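PDB 5HUB: chorismate mutase from Corynebacterium glutamicum, which probably catalyses the pericyclic rearrangement of chorismate to prephenate, opening the branch from the shikimate pathway toward phenylalanine and tyrosine. Local coordinates for residues Val60-Gln65 and Ile80-Gly85. Numbering follows the deposited sequence.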
# COMPACT_ATOMS: atom_id res chain seq x y z
N VAL A 60 5.76 -15.91 1.62
CA VAL A 60 6.97 -15.49 2.30
C VAL A 60 7.87 -14.66 1.44
O VAL A 60 8.45 -13.66 1.91
CB VAL A 60 7.70 -16.73 2.88
CG1 VAL A 60 9.08 -16.31 3.39
CG2 VAL A 60 6.85 -17.33 3.98
N ALA A 61 8.02 -14.99 0.16
CA ALA A 61 8.82 -14.17 -0.74
C ALA A 61 8.26 -12.74 -0.82
O ALA A 61 9.03 -11.79 -0.92
CB ALA A 61 8.79 -14.77 -2.13
N ILE A 62 6.96 -12.62 -0.90
CA ILE A 62 6.32 -11.31 -1.02
C ILE A 62 6.59 -10.53 0.27
O ILE A 62 6.96 -9.34 0.23
CB ILE A 62 4.80 -11.45 -1.30
CG1 ILE A 62 4.63 -12.08 -2.71
CG2 ILE A 62 4.11 -10.07 -1.14
CD1 ILE A 62 3.21 -12.47 -3.01
N ILE A 63 6.38 -11.13 1.41
CA ILE A 63 6.63 -10.49 2.71
C ILE A 63 8.07 -10.02 2.79
O ILE A 63 8.37 -8.90 3.16
CB ILE A 63 6.21 -11.42 3.88
CG1 ILE A 63 4.70 -11.60 3.88
CG2 ILE A 63 6.77 -10.93 5.19
CD1 ILE A 63 4.19 -12.82 4.67
N ASN A 64 9.00 -10.87 2.38
CA ASN A 64 10.42 -10.58 2.40
C ASN A 64 10.75 -9.45 1.45
O ASN A 64 11.58 -8.59 1.75
CB ASN A 64 11.28 -11.80 2.04
CG ASN A 64 11.31 -12.86 3.13
OD1 ASN A 64 10.97 -12.61 4.28
ND2 ASN A 64 11.76 -14.05 2.78
N GLN A 65 10.18 -9.47 0.26
CA GLN A 65 10.39 -8.38 -0.67
C GLN A 65 9.95 -7.05 -0.06
O GLN A 65 10.66 -6.04 -0.16
CB GLN A 65 9.62 -8.61 -1.96
CG GLN A 65 9.66 -7.40 -2.93
CD GLN A 65 8.82 -7.61 -4.14
OE1 GLN A 65 8.03 -8.55 -4.20
NE2 GLN A 65 8.97 -6.76 -5.14
N ILE A 80 -1.69 -7.00 4.46
CA ILE A 80 -2.91 -6.42 3.95
C ILE A 80 -3.24 -6.90 2.53
O ILE A 80 -4.38 -7.27 2.24
CB ILE A 80 -2.83 -4.85 4.00
CG1 ILE A 80 -2.90 -4.41 5.44
CG2 ILE A 80 -4.01 -4.25 3.26
CD1 ILE A 80 -2.58 -2.90 5.62
N LEU A 81 -2.27 -6.81 1.66
CA LEU A 81 -2.49 -7.13 0.26
C LEU A 81 -2.88 -8.62 0.12
O LEU A 81 -3.74 -8.99 -0.65
CB LEU A 81 -1.26 -6.81 -0.55
CG LEU A 81 -0.87 -5.34 -0.59
CD1 LEU A 81 0.40 -5.15 -1.40
CD2 LEU A 81 -2.01 -4.48 -1.08
N LEU A 82 -2.18 -9.50 0.87
CA LEU A 82 -2.50 -10.93 0.86
C LEU A 82 -3.88 -11.19 1.38
O LEU A 82 -4.61 -12.00 0.77
CB LEU A 82 -1.44 -11.69 1.64
CG LEU A 82 -0.05 -11.69 1.03
CD1 LEU A 82 0.93 -12.42 1.94
CD2 LEU A 82 -0.05 -12.37 -0.37
N ARG A 83 -4.29 -10.57 2.49
CA ARG A 83 -5.68 -10.73 2.97
C ARG A 83 -6.71 -10.25 1.96
O ARG A 83 -7.67 -10.95 1.65
CB ARG A 83 -5.94 -10.01 4.29
CG ARG A 83 -5.29 -10.60 5.52
CD ARG A 83 -5.90 -10.00 6.80
NE ARG A 83 -5.65 -8.57 6.99
CZ ARG A 83 -4.51 -8.04 7.47
NH1 ARG A 83 -4.43 -6.76 7.56
NH2 ARG A 83 -3.44 -8.78 7.80
N MET A 84 -6.48 -9.09 1.39
CA MET A 84 -7.38 -8.59 0.37
C MET A 84 -7.53 -9.50 -0.85
O MET A 84 -8.62 -9.61 -1.44
CB MET A 84 -6.92 -7.23 -0.09
CG MET A 84 -7.10 -6.12 0.94
SD MET A 84 -6.52 -4.51 0.39
CE MET A 84 -7.84 -4.12 -0.74
N GLY A 85 -6.43 -10.13 -1.23
CA GLY A 85 -6.37 -10.92 -2.46
C GLY A 85 -7.00 -12.28 -2.35
O GLY A 85 -7.00 -12.98 -3.35
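L82 reaches across from helix 74-84 and sets one methyl against each of two neighbouring isoleucines, I62 and I63, on helix 49-70. The pairing is a compact example of how two segments of consecutive helices in an all-helical chorismate mutase chain meet through methyl ends. Its tight part is the leucine itself, which touches both isoleucines and gives up the most surface of the three. I62 CD1 approaches L82 CD2 at 4.2 Å, the two side chains meeting at a slant. On the other branch, L82 CD1 lies a nearly equal 4.3 Å from I63 CD1, so the fork of the leucine is shared between the isoleucines. In I62 the longer branch, CG1, stands beside the backbone N (chi1 -67°) and the extended chi2 of 171° carries CD1 out to the leucine. The CB of I63 does not aim at the opposite helix, yet its extended ethyl arm (chi2 162°) brings CD1 to the leucine.

Beyond this patch the contact thins toward solvent: the segments bury just 117 Å² between them, and all three touching residues keep some exposure. Toward the connection between the helices, by contrast, packing continues, with I62 and I63 both touching A78 and I63 also reaching P75. Next to L82, buried L81 packs on V32 and R35 of helix 11-42 and on F66 of helix 49-70. On the exposed surface, R83 forms a salt bridge with E73 of the second subunit.

With saturated methyls as the touching groups, the contact depends on dispersion and exclusion of water, which constrain direction far less than polar bonds would. Most of its specificity therefore probably comes from shape and helix placement.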